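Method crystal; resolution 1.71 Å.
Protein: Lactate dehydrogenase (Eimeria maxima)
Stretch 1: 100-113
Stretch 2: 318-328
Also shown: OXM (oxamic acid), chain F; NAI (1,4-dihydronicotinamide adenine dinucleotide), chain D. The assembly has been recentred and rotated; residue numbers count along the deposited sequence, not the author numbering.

Stretch 1, residues 100-113: RMDLLPVNIKIMRE
Stretch 2, residues 318-328: EMQKAIAALDA

Two helices that cross steeply can share only a short patch, and lactate dehydrogenase from Eimeria maxima illustrates how apolar side chains fill such a patch while a salt bridge closes its margin. A type I turn from Met 101 to Leu 104 leads, with Leu 103 as N-cap, into helix 104-113. Its axis passes 11.0 Å from that of helix 318-328, with a crossing angle of -79°. CA atoms of Pro 105 and Leu 326 lie 7.2 Å apart, those of Met 101 and Met 319 9.1 Å.

Leu 104 (chi1 t, chi2 t) points toward the partner helix and inserts between residues one turn apart: its CD2 lies 3.7 Å from both Ile 323 CG1 and Leu 326 CD1. Ile 323 and Leu 326 share the m, t rotamer. Ile 323 CD1 also meets Ile 108 CD1 at 3.9 Å, and Leu 326 CD1 meets Pro 105 CB at 4.0 Å. Near the turn, Met 101 SD packs 3.6 Å from Met 319 CG.

Polar chemistry follows one helical turn beyond Ile 108. Arg 112 (m, t, t) forms a bidentate salt bridge with Asp 327 (chi1 m): NH1 to OD1, 3.0 Å, and NH2 to OD2, 2.9 Å. A water donates to Asp 327 OD1 (2.8 Å) and accepts from Lys 109 NZ (3.2 Å).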

# COMPACT_ATOMS: atom_id res chain seq x y z
N ARG B 100 7.98 18.00 -12.80
CA ARG B 100 8.54 17.73 -11.48
C ARG B 100 9.15 19.00 -10.89
O ARG B 100 9.96 18.92 -9.97
CB ARG B 100 9.60 16.63 -11.56
CG ARG B 100 9.11 15.26 -12.04
CD ARG B 100 10.27 14.26 -12.11
NE ARG B 100 9.84 12.90 -12.46
CZ ARG B 100 9.97 12.38 -13.68
NH1 ARG B 100 10.50 13.08 -14.67
NH2 ARG B 100 9.56 11.13 -13.91
N MET B 101 8.76 20.17 -11.42
CA MET B 101 9.45 21.40 -11.08
C MET B 101 8.55 22.62 -10.91
O MET B 101 9.06 23.69 -10.55
CB MET B 101 10.51 21.69 -12.16
CG MET B 101 11.28 22.99 -11.99
SD MET B 101 13.00 22.86 -12.51
CE MET B 101 12.84 22.01 -14.08
N ASP B 102 7.24 22.51 -11.12
CA ASP B 102 6.39 23.69 -10.98
C ASP B 102 6.31 24.19 -9.54
O ASP B 102 5.86 25.32 -9.33
CB ASP B 102 4.98 23.39 -11.50
CG ASP B 102 4.39 22.13 -10.91
OD1 ASP B 102 4.93 21.64 -9.89
OD2 ASP B 102 3.39 21.62 -11.46
N LEU B 103 6.75 23.40 -8.56
CA LEU B 103 6.65 23.78 -7.15
C LEU B 103 8.01 23.87 -6.47
O LEU B 103 8.09 23.85 -5.24
CB LEU B 103 5.75 22.79 -6.41
CG LEU B 103 4.26 22.99 -6.70
CD1 LEU B 103 3.53 21.65 -6.78
CD2 LEU B 103 3.62 23.89 -5.65
N LEU B 104 9.08 23.98 -7.25
CA LEU B 104 10.42 24.09 -6.68
C LEU B 104 10.56 25.22 -5.67
O LEU B 104 11.11 24.98 -4.59
CB LEU B 104 11.44 24.23 -7.82
CG LEU B 104 12.92 24.23 -7.47
CD1 LEU B 104 13.74 23.83 -8.69
CD2 LEU B 104 13.40 25.59 -6.97
N PRO B 105 10.12 26.45 -5.96
CA PRO B 105 10.32 27.54 -4.98
C PRO B 105 9.70 27.24 -3.63
O PRO B 105 10.22 27.70 -2.60
CB PRO B 105 9.64 28.74 -5.65
CG PRO B 105 9.56 28.39 -7.10
CD PRO B 105 9.36 26.91 -7.13
N VAL B 106 8.60 26.50 -3.61
CA VAL B 106 7.92 26.18 -2.36
C VAL B 106 8.63 25.04 -1.64
O VAL B 106 8.92 25.12 -0.44
CB VAL B 106 6.44 25.84 -2.64
CG1 VAL B 106 5.70 25.53 -1.34
CG2 VAL B 106 5.77 26.97 -3.40
N ASN B 107 8.92 23.97 -2.37
CA ASN B 107 9.43 22.76 -1.74
C ASN B 107 10.89 22.89 -1.34
O ASN B 107 11.33 22.17 -0.43
CB ASN B 107 9.20 21.58 -2.68
CG ASN B 107 7.73 21.19 -2.76
OD1 ASN B 107 7.00 21.31 -1.78
ND2 ASN B 107 7.29 20.74 -3.93
N ILE B 108 11.66 23.79 -1.96
CA ILE B 108 13.02 24.03 -1.50
C ILE B 108 13.01 24.53 -0.06
O ILE B 108 13.88 24.16 0.74
CB ILE B 108 13.75 25.02 -2.44
CG1 ILE B 108 15.24 25.10 -2.08
CG2 ILE B 108 13.13 26.41 -2.38
CD1 ILE B 108 16.06 24.04 -2.76
N LYS B 109 12.02 25.35 0.30
CA LYS B 109 11.96 25.86 1.67
C LYS B 109 11.52 24.78 2.64
O LYS B 109 11.99 24.74 3.78
CB LYS B 109 11.02 27.07 1.74
CG LYS B 109 11.52 28.28 0.98
CD LYS B 109 10.89 29.58 1.47
CE LYS B 109 11.37 30.77 0.66
NZ LYS B 109 12.85 30.94 0.71
N ILE B 110 10.63 23.88 2.21
CA ILE B 110 10.25 22.75 3.05
C ILE B 110 11.44 21.85 3.30
O ILE B 110 11.67 21.39 4.42
CB ILE B 110 9.07 21.99 2.41
CG1 ILE B 110 7.81 22.86 2.44
CG2 ILE B 110 8.82 20.66 3.13
CD1 ILE B 110 6.66 22.31 1.61
N MET B 111 12.23 21.57 2.25
CA MET B 111 13.41 20.74 2.41
C MET B 111 14.37 21.31 3.45
O MET B 111 15.06 20.55 4.14
CB MET B 111 14.13 20.59 1.07
CG MET B 111 13.38 19.78 0.03
SD MET B 111 13.02 18.07 0.52
CE MET B 111 11.38 18.23 1.22
N ARG B 112 14.42 22.64 3.58
CA ARG B 112 15.36 23.25 4.51
C ARG B 112 14.85 23.23 5.94
O ARG B 112 15.65 23.11 6.87
CB ARG B 112 15.68 24.68 4.05
CG ARG B 112 16.53 24.70 2.78
CD ARG B 112 16.66 26.08 2.17
NE ARG B 112 17.52 26.05 0.98
CZ ARG B 112 17.50 26.96 0.01
NH1 ARG B 112 16.65 27.98 0.06
NH2 ARG B 112 18.32 26.84 -1.02
N GLU B 113 13.53 23.31 6.14
CA GLU B 113 12.97 23.04 7.46
C GLU B 113 13.24 21.59 7.88
O GLU B 113 13.62 21.32 9.02
CB GLU B 113 11.47 23.33 7.48
CG GLU B 113 11.06 24.73 7.02
CD GLU B 113 11.55 25.83 7.96
OE1 GLU B 113 11.72 25.55 9.17
OE2 GLU B 113 11.75 26.97 7.49
N GLU B 318 21.17 23.75 -14.45
CA GLU B 318 20.14 24.75 -14.73
C GLU B 318 19.25 24.96 -13.51
O GLU B 318 18.85 26.10 -13.22
CB GLU B 318 19.30 24.30 -15.93
CG GLU B 318 18.54 25.43 -16.62
CD GLU B 318 18.04 25.04 -18.00
OE1 GLU B 318 18.16 23.85 -18.36
OE2 GLU B 318 17.54 25.92 -18.72
N MET B 319 18.95 23.89 -12.77
CA MET B 319 18.11 24.02 -11.58
C MET B 319 18.86 24.70 -10.44
O MET B 319 18.27 25.48 -9.68
CB MET B 319 17.60 22.64 -11.14
CG MET B 319 16.49 22.08 -12.02
SD MET B 319 15.72 20.58 -11.36
CE MET B 319 17.02 19.37 -11.60
N GLN B 320 20.16 24.41 -10.30
CA GLN B 320 20.95 25.08 -9.28
C GLN B 320 20.91 26.60 -9.44
O GLN B 320 20.88 27.34 -8.46
CB GLN B 320 22.40 24.60 -9.32
CG GLN B 320 22.61 23.18 -8.82
CD GLN B 320 24.08 22.85 -8.67
OE1 GLN B 320 24.91 23.22 -9.51
NE2 GLN B 320 24.43 22.17 -7.58
N LYS B 321 20.93 27.07 -10.69
CA LYS B 321 20.97 28.51 -10.92
C LYS B 321 19.62 29.15 -10.61
O LYS B 321 19.57 30.23 -10.02
CB LYS B 321 21.41 28.80 -12.35
CG LYS B 321 22.86 28.39 -12.61
CD LYS B 321 23.55 29.29 -13.62
CE LYS B 321 23.01 29.08 -15.02
NZ LYS B 321 23.71 29.95 -16.01
N ALA B 322 18.53 28.49 -11.00
CA ALA B 322 17.21 28.95 -10.58
C ALA B 322 17.14 29.10 -9.06
O ALA B 322 16.58 30.07 -8.56
CB ALA B 322 16.14 27.98 -11.07
N ILE B 323 17.70 28.14 -8.33
CA ILE B 323 17.67 28.20 -6.87
C ILE B 323 18.53 29.35 -6.37
O ILE B 323 18.18 30.04 -5.41
CB ILE B 323 18.12 26.85 -6.27
CG1 ILE B 323 17.08 25.76 -6.56
CG2 ILE B 323 18.33 26.97 -4.76
CD1 ILE B 323 17.59 24.36 -6.34
N ALA B 324 19.69 29.56 -7.00
CA ALA B 324 20.54 30.69 -6.63
C ALA B 324 19.79 32.01 -6.82
O ALA B 324 19.82 32.88 -5.94
CB ALA B 324 21.82 30.67 -7.47
N ALA B 325 19.11 32.16 -7.96
CA ALA B 325 18.35 33.38 -8.21
C ALA B 325 17.25 33.57 -7.18
O ALA B 325 17.10 34.65 -6.60
CB ALA B 325 17.76 33.34 -9.62
N LEU B 326 16.46 32.52 -6.93
CA LEU B 326 15.42 32.60 -5.91
C LEU B 326 15.99 33.06 -4.58
O LEU B 326 15.54 34.06 -4.00
CB LEU B 326 14.73 31.24 -5.75
CG LEU B 326 13.76 30.81 -6.86
CD1 LEU B 326 13.47 29.33 -6.77
CD2 LEU B 326 12.47 31.62 -6.79
N ASP B 327 17.01 32.36 -4.08
CA ASP B 327 17.60 32.72 -2.79
C ASP B 327 18.17 34.13 -2.80
O ASP B 327 18.19 34.80 -1.76
CB ASP B 327 18.69 31.72 -2.41
CG ASP B 327 18.16 30.31 -2.23
OD1 ASP B 327 16.95 30.15 -2.01
OD2 ASP B 327 18.97 29.36 -2.31
N ALA B 328 18.66 34.59 -3.95
CA ALA B 328 19.25 35.92 -4.04
C ALA B 328 18.22 37.03 -4.11
O ALA B 328 18.60 38.21 -4.11
CB ALA B 328 20.18 36.00 -5.26
C1 OXM F . 7.55 10.72 -10.75
N1 OXM F . 6.24 11.34 -10.84
O1 OXM F . 8.46 11.32 -10.26
C2 OXM F . 7.77 9.30 -11.27
O2 OXM F . 8.74 9.05 -12.03
O3 OXM F . 6.98 8.37 -10.95
PA NAI D . 1.59 13.62 -1.30
O1A NAI D . 1.06 15.02 -1.54
O2A NAI D . 0.63 12.45 -1.28
O5B NAI D . 2.39 13.64 0.09
C5B NAI D . 3.20 14.75 0.45
C4B NAI D . 3.00 15.03 1.93
O4B NAI D . 4.00 15.90 2.45
C3B NAI D . 1.65 15.69 2.20
O3B NAI D . 0.86 14.84 3.04
C2B NAI D . 2.00 16.99 2.91
O2B NAI D . 1.06 17.34 3.93
C1B NAI D . 3.36 16.65 3.48
N9A NAI D . 4.18 17.81 3.91
C8A NAI D . 4.19 19.07 3.44
N7A NAI D . 5.10 19.81 4.13
C5A NAI D . 5.67 19.02 5.05
C6A NAI D . 6.69 19.14 6.11
N6A NAI D . 7.32 20.30 6.34
N1A NAI D . 6.98 18.04 6.84
C2A NAI D . 6.36 16.85 6.64
N3A NAI D . 5.42 16.68 5.70
C4A NAI D . 5.05 17.70 4.90
O3 NAI D . 2.75 13.33 -2.39
PN NAI D . 3.38 11.88 -2.74
O1N NAI D . 2.54 11.24 -3.82
O2N NAI D . 3.65 11.14 -1.45
O5D NAI D . 4.78 12.31 -3.40
C5D NAI D . 5.75 12.99 -2.60
C4D NAI D . 6.93 13.47 -3.43
O4D NAI D . 7.60 12.38 -4.07
C3D NAI D . 6.49 14.42 -4.53
O3D NAI D . 7.39 15.52 -4.58
C2D NAI D . 6.59 13.58 -5.79
O2D NAI D . 6.80 14.36 -6.97
C1D NAI D . 7.79 12.72 -5.44
N1N NAI D . 7.99 11.52 -6.27
C2N NAI D . 9.27 11.19 -6.48
C3N NAI D . 9.64 10.09 -7.22
C7N NAI D . 11.11 9.84 -7.39
O7N NAI D . 11.90 10.44 -6.68
N7N NAI D . 11.53 8.99 -8.32
C4N NAI D . 8.61 9.18 -7.83
C5N NAI D . 7.26 9.64 -7.54
C6N NAI D . 7.00 10.77 -6.77
O HOH W 1 14.29 30.85 -2.12